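Local coordinates for protein cytidine deaminase (Burkholderia pseudomallei, PDB 3DMO) that catalyses the zinc-dependent hydrolytic deamination of cytidine and 2'-deoxycytidine to uridine and 2'-deoxyuridine, probably scavenging these nucleosides for UMP synthesis, at residues A94-G97 with A98-Q101; L115-M118 with Q119-R123; V124-A127 with G128-L131. All coordinates share one frame; numbering follows the deposited sequence.

Contact 1 (A94-G97 with A98-Q101). With ZN (zinc ion), chain E.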
loop_
_atom_site.group_PDB
_atom_site.type_symbol
_atom_site.label_atom_id
_atom_site.label_comp_id
_atom_site.label_asym_id
_atom_site.label_seq_id
_atom_site.Cartn_x
_atom_site.Cartn_y
_atom_site.Cartn_z
ATOM N N ALA A 94 -0.624 18.931 3.210
ATOM C CA ALA A 94 -1.834 18.131 3.345
ATOM C C ALA A 94 -1.457 16.649 3.437
ATOM O O ALA A 94 -0.834 16.109 2.521
ATOM C CB ALA A 94 -2.719 18.370 2.166
ATOM N N PRO A 95 -1.808 15.988 4.557
ATOM C CA PRO A 95 -1.598 14.542 4.622
ATOM C C PRO A 95 -2.356 13.806 3.528
ATOM O O PRO A 95 -3.503 14.162 3.226
ATOM C CB PRO A 95 -2.177 14.171 5.995
ATOM C CG PRO A 95 -2.024 15.433 6.805
ATOM C CD PRO A 95 -2.380 16.507 5.816
ATOM N N CYS A 96 -1.727 12.786 2.951
ATOM C CA CYS A 96 -2.430 11.960 1.976
ATOM C C CYS A 96 -3.521 11.130 2.649
ATOM O O CYS A 96 -3.537 10.959 3.879
ATOM C CB CYS A 96 -1.449 11.058 1.204
ATOM S SG CYS A 96 -0.940 9.546 2.068
ATOM N N GLY A 97 -4.430 10.620 1.826
ATOM C CA GLY A 97 -5.575 9.829 2.302
ATOM C C GLY A 97 -5.212 8.557 3.072
ATOM O O GLY A 97 -5.883 8.192 4.045
ATOM N N ALA A 98 -4.168 7.866 2.621
ATOM C CA ALA A 98 -3.643 6.696 3.336
ATOM C C ALA A 98 -3.200 7.072 4.756
ATOM O O ALA A 98 -3.570 6.405 5.733
ATOM C CB ALA A 98 -2.499 6.064 2.566
ATOM N N CYS A 99 -2.415 8.145 4.873
ATOM C CA CYS A 99 -2.011 8.654 6.188
ATOM C C CYS A 99 -3.176 9.056 7.081
ATOM O O CYS A 99 -3.136 8.815 8.286
ATOM C CB CYS A 99 -1.034 9.825 6.062
ATOM S SG CYS A 99 0.622 9.308 5.597
ATOM N N ARG A 100 -4.201 9.671 6.486
ATOM C CA ARG A 100 -5.421 10.041 7.211
ATOM C C ARG A 100 -6.144 8.820 7.781
ATOM O O ARG A 100 -6.637 8.864 8.905
ATOM C CB ARG A 100 -6.357 10.869 6.326
ATOM C CG ARG A 100 -5.780 12.218 5.926
ATOM C CD ARG A 100 -6.748 12.997 5.046
ATOM N NE ARG A 100 -6.090 14.107 4.361
ATOM C CZ ARG A 100 -6.698 15.191 3.878
ATOM N NH1 ARG A 100 -8.018 15.356 3.989
ATOM N NH2 ARG A 100 -5.976 16.112 3.256
ATOM N N GLN A 101 -6.180 7.729 7.013
ATOM C CA GLN A 101 -6.829 6.491 7.455
ATOM C C GLN A 101 -6.082 5.852 8.632
ATOM O O GLN A 101 -6.699 5.372 9.596
ATOM C CB GLN A 101 -6.951 5.502 6.290
ATOM C CG GLN A 101 -7.837 4.277 6.570
ATOM C CD GLN A 101 -9.290 4.652 6.785
ATOM O OE1 GLN A 101 -9.916 5.283 5.931
ATOM N NE2 GLN A 101 -9.835 4.266 7.934
HETATM ZN ZN ZN E . 0.788 10.052 3.348
HETATM O O HOH W 1 1.066 12.168 3.500
#
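The zinc site of the deaminase is built here by C96 and C99, the two cysteines of a P-C-x-x-C motif at the start of helix 97-107. C96 SG binds the zinc ion at 2.2 Å and C99 SG at 2.4 Å; C61 supplies the third sulfur, and a water 2.1 Å from the zinc ion completes the four ligands. C96 is also the N-cap of the helix. With chi1 at 81°, its sulfur sits between the backbone N and the carbonyl carbon, where it both meets the metal and accepts a nearly straight hydrogen bond from C99 N (3.5 Å, 170°). The C99 N-H and the zinc ion together fix the position of this sulfur. The backbone N of C96 in turn donates to the zinc-bound water. One turn on, R100 folds back with an extended chain and grips P95 O side-on: NE donates at 2.8 Å, from above the carbonyl plane, and NH2 at 3.1 Å, within it. The other guanidinium nitrogen, NH1, bonds to L130 O and to P132 O of the second subunit, while NH2 also reaches D133 O there. E63, the predicted proton donor, packs against P95 and C99.

Contact 2 (L115-M118 with Q119-R123)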
loop_
_atom_site.group_PDB
_atom_site.type_symbol
_atom_site.label_atom_id
_atom_site.label_comp_id
_atom_site.label_asym_id
_atom_site.label_seq_id
_atom_site.Cartn_x
_atom_site.Cartn_y
_atom_site.Cartn_z
ATOM N N LEU A 115 -0.353 21.099 10.850
ATOM C CA LEU A 115 0.197 21.053 9.490
ATOM C C LEU A 115 0.958 22.329 9.194
ATOM O O LEU A 115 0.480 23.421 9.490
ATOM C CB LEU A 115 -0.925 20.868 8.467
ATOM C CG LEU A 115 -1.791 19.638 8.694
ATOM C CD1 LEU A 115 -2.984 19.681 7.749
ATOM C CD2 LEU A 115 -0.951 18.355 8.541
ATOM N N THR A 116 2.136 22.189 8.600
ATOM C CA THR A 116 2.964 23.355 8.310
ATOM C C THR A 116 3.834 23.162 7.061
ATOM O O THR A 116 3.810 22.107 6.430
ATOM C CB THR A 116 3.798 23.777 9.561
ATOM O OG1 THR A 116 4.350 25.085 9.357
ATOM C CG2 THR A 116 4.910 22.786 9.880
ATOM N N ASN A 117 4.580 24.197 6.694
ATOM C CA ASN A 117 5.526 24.099 5.589
ATOM C C ASN A 117 6.848 24.683 6.046
ATOM O O ASN A 117 7.078 24.801 7.251
ATOM C CB ASN A 117 4.991 24.792 4.329
ATOM C CG ASN A 117 4.687 26.263 4.554
ATOM O OD1 ASN A 117 5.016 26.822 5.596
ATOM N ND2 ASN A 117 4.044 26.894 3.579
ATOM N N MET A 118 7.709 25.043 5.100
ATOM C CA MET A 118 9.024 25.580 5.432
ATOM C C MET A 118 9.034 27.109 5.415
ATOM O O MET A 118 10.103 27.722 5.450
ATOM C CB MET A 118 10.084 25.030 4.475
ATOM C CG MET A 118 10.248 23.510 4.512
ATOM S SD MET A 118 10.658 22.863 6.144
ATOM C CE MET A 118 12.357 23.393 6.357
ATOM N N GLN A 119 7.849 27.715 5.380
ATOM C CA GLN A 119 7.711 29.171 5.266
ATOM C C GLN A 119 6.821 29.790 6.346
ATOM O O GLN A 119 6.303 30.893 6.166
ATOM C CB GLN A 119 7.155 29.540 3.886
ATOM C CG GLN A 119 7.974 29.041 2.713
ATOM C CD GLN A 119 7.294 29.345 1.403
ATOM O OE1 GLN A 119 7.427 30.446 0.864
ATOM N NE2 GLN A 119 6.536 28.374 0.889
ATOM N N GLY A 120 6.616 29.070 7.449
ATOM C CA GLY A 120 5.829 29.578 8.578
ATOM C C GLY A 120 4.312 29.510 8.489
ATOM O O GLY A 120 3.618 30.047 9.355
ATOM N N ASP A 121 3.777 28.866 7.458
ATOM C CA ASP A 121 2.325 28.708 7.343
ATOM C C ASP A 121 1.845 27.497 8.141
ATOM O O ASP A 121 2.355 26.388 7.955
ATOM C CB ASP A 121 1.902 28.589 5.880
ATOM C CG ASP A 121 2.398 29.759 5.047
ATOM O OD1 ASP A 121 1.994 30.916 5.329
ATOM O OD2 ASP A 121 3.204 29.519 4.124
ATOM N N VAL A 122 0.879 27.726 9.027
ATOM C CA VAL A 122 0.406 26.699 9.960
ATOM C C VAL A 122 -1.109 26.605 9.927
ATOM O O VAL A 122 -1.796 27.622 9.884
ATOM C CB VAL A 122 0.859 26.992 11.416
ATOM C CG1 VAL A 122 0.310 25.931 12.394
ATOM C CG2 VAL A 122 2.360 27.048 11.511
ATOM N N ARG A 123 -1.641 25.385 9.905
ATOM C CA ARG A 123 -3.030 25.194 10.296
ATOM C C ARG A 123 -3.179 24.003 11.228
ATOM O O ARG A 123 -2.439 23.014 11.131
ATOM C CB ARG A 123 -3.988 25.107 9.101
ATOM C CG ARG A 123 -3.920 23.842 8.288
ATOM C CD ARG A 123 -4.952 23.916 7.177
ATOM N NE ARG A 123 -5.181 22.625 6.526
ATOM C CZ ARG A 123 -6.181 21.799 6.823
ATOM N NH1 ARG A 123 -7.053 22.110 7.775
ATOM N NH2 ARG A 123 -6.313 20.654 6.166
HETATM O O HOH W 2 7.763 26.819 8.773
HETATM O O HOH W 3 7.393 25.583 2.198
#
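Q119 begins the return half of the turn against N117, its backbone N donating to N117 OD1 at 3.0 Å from above the plane of the amide. Its side chain runs out from CG in an extended chain, and NE2 shares a water with M118 N. At G120, phi is positive, which favours glycine; its N donates to a second water, which bridges to N117 O. D121 is held at both ends by the same asparagine. Its backbone N donates to N117 OD1 at 3.0 Å, from the face opposite the one Q119 N uses, and its OD2 receives N117 ND2 at 2.8 Å through the anti lone pair. This second bond is almost straight (169°) and lies in the amide plane, although amide and carboxylate planes are turned 64° apart. The chi1 of 59° swings the N117 amide across the mouth of the turn, where two bonds to its oxygen and the bond from ND2 fix its rotation; ND2 also donates to T89 O. These residues form the turn and adjoining strand ends of a beta hairpin, strand 112-116 leading to strand 122-126, an outermost strand of the chain's mixed sheet. D121 O accepts from T116 OG1 at 2.8 Å, the hydroxyl lying above the carbonyl plane. V122 follows with CG2 3.5 Å from T116 OG1, both side chains on the sheet face covered by I15 of helix 11-22. R123 and L115 form an antiparallel hydrogen-bonded pair, L115 N to R123 O at 2.8 Å and R123 N to L115 O at 2.9 Å. Their side chains run alongside each other on the other face, L115 CD1 lying over one face of the guanidinium, 3.8 Å from NH2.

Contact 3 (V124-A127 with G128-L131)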
loop_
_atom_site.group_PDB
_atom_site.type_symbol
_atom_site.label_atom_id
_atom_site.label_comp_id
_atom_site.label_asym_id
_atom_site.label_seq_id
_atom_site.Cartn_x
_atom_site.Cartn_y
_atom_site.Cartn_z
ATOM N N VAL A 124 -4.123 24.131 12.149
ATOM C CA VAL A 124 -4.371 23.102 13.143
ATOM C C VAL A 124 -5.721 22.468 12.852
ATOM O O VAL A 124 -6.731 23.150 12.646
ATOM C CB VAL A 124 -4.281 23.647 14.595
ATOM C CG1 VAL A 124 -4.513 22.519 15.614
ATOM C CG2 VAL A 124 -2.924 24.298 14.838
ATOM N N THR A 125 -5.720 21.148 12.802
ATOM C CA THR A 125 -6.935 20.421 12.511
ATOM C C THR A 125 -6.959 19.141 13.361
ATOM O O THR A 125 -6.202 19.029 14.319
ATOM C CB THR A 125 -7.085 20.182 10.978
ATOM O OG1 THR A 125 -8.334 19.535 10.703
ATOM C CG2 THR A 125 -5.914 19.367 10.400
ATOM N N SER A 126 -7.849 18.212 13.031
ATOM C CA SER A 126 -7.939 16.928 13.733
ATOM C C SER A 126 -7.994 15.792 12.712
ATOM O O SER A 126 -8.298 16.025 11.535
ATOM C CB SER A 126 -9.176 16.889 14.640
ATOM O OG SER A 126 -10.377 16.792 13.885
ATOM N N ALA A 127 -7.699 14.568 13.151
ATOM C CA ALA A 127 -7.762 13.413 12.245
ATOM C C ALA A 127 -9.180 13.225 11.702
ATOM O O ALA A 127 -9.367 12.901 10.522
ATOM C CB ALA A 127 -7.273 12.153 12.939
ATOM N N GLY A 128 -10.177 13.456 12.556
ATOM C CA GLY A 128 -11.575 13.348 12.146
ATOM C C GLY A 128 -11.975 14.376 11.096
ATOM O O GLY A 128 -12.697 14.057 10.154
ATOM N N ASP A 129 -11.519 15.617 11.257
ATOM C CA ASP A 129 -11.818 16.673 10.274
ATOM C C ASP A 129 -11.179 16.395 8.914
ATOM O O ASP A 129 -11.756 16.724 7.876
ATOM C CB ASP A 129 -11.367 18.045 10.774
ATOM C CG ASP A 129 -12.203 18.547 11.944
ATOM O OD1 ASP A 129 -13.404 18.219 12.026
ATOM O OD2 ASP A 129 -11.652 19.270 12.793
ATOM N N LEU A 130 -9.992 15.787 8.929
ATOM C CA LEU A 130 -9.268 15.440 7.701
ATOM C C LEU A 130 -9.929 14.291 6.943
ATOM O O LEU A 130 -9.750 14.151 5.724
ATOM C CB LEU A 130 -7.808 15.097 8.019
ATOM C CG LEU A 130 -6.875 16.256 8.359
ATOM C CD1 LEU A 130 -5.585 15.701 8.908
ATOM C CD2 LEU A 130 -6.612 17.135 7.141
ATOM N N LEU A 131 -10.697 13.479 7.664
ATOM C CA LEU A 131 -11.315 12.290 7.083
ATOM C C LEU A 131 -12.762 12.154 7.552
ATOM O O LEU A 131 -13.054 11.350 8.453
ATOM C CB LEU A 131 -10.487 11.037 7.419
ATOM C CG LEU A 131 -10.671 9.785 6.551
ATOM C CD1 LEU A 131 -10.240 10.017 5.102
ATOM C CD2 LEU A 131 -9.883 8.640 7.159
HETATM O O HOH W 4 -10.398 21.314 11.510
#
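T125 and L130 meet on the packed side of this strand-to-helix junction, their side chains crossing at about a right angle with T125 CG2 3.8 Å from L130 CG. The threonine torsion (chi1 -176°) divides its branches: the methyl faces the leucine, and OG1 goes to the polar side, 3.4 Å from D129 CB. Between the two sides runs the first turn of helix 127-130, where L130 N donates to S126 O at 3.1 Å. A following bond from L131 N to A127 O is weak and bent, as the chain leaves helical geometry at L131. The looser, solvent side belongs to S126 and D129. S126 is the N-cap: a chi1 of 72° turns OG back over the helix start to accept from D129 N at 3.1 Å. The same hydroxyl lies 3.0 Å from D129 OD2, at best a weak bond. A water links this carboxylate to T125 OG1, donating to D129 OD2. S126 N, by contrast, is buried with no partner in the model. On the sheet side, T125 and L130 both rest on V113 of strand 112-116, the neighbour of strand 122-126, and L130 also touches M103 of helix 97-107. L131 lies against Q101 and I104 of that helix and against R100 of the second subunit.

How the contacts relate
The three contacts follow one another along the chain without nesting or crossing. Contact 1 turns the loop after strand 80-87 into helix 97-107 at the zinc; contact 2 closes the hairpin between strands 112-116 and 122-126; contact 3 turns the second of these strands into helix 127-130. In space they converge. P95 CG of contact 1 packs on L115 CD2 of contact 2 at 3.6 Å, and on L130 CD1 of contact 3 at 4.1 Å. L130 CD2 also meets R123 NH2 of contact 2 at 3.7 Å. The zinc-bearing helix is thus joined to the hairpin at one side of the chain's sheet, and contacts 1 and 3 both touch the second subunit.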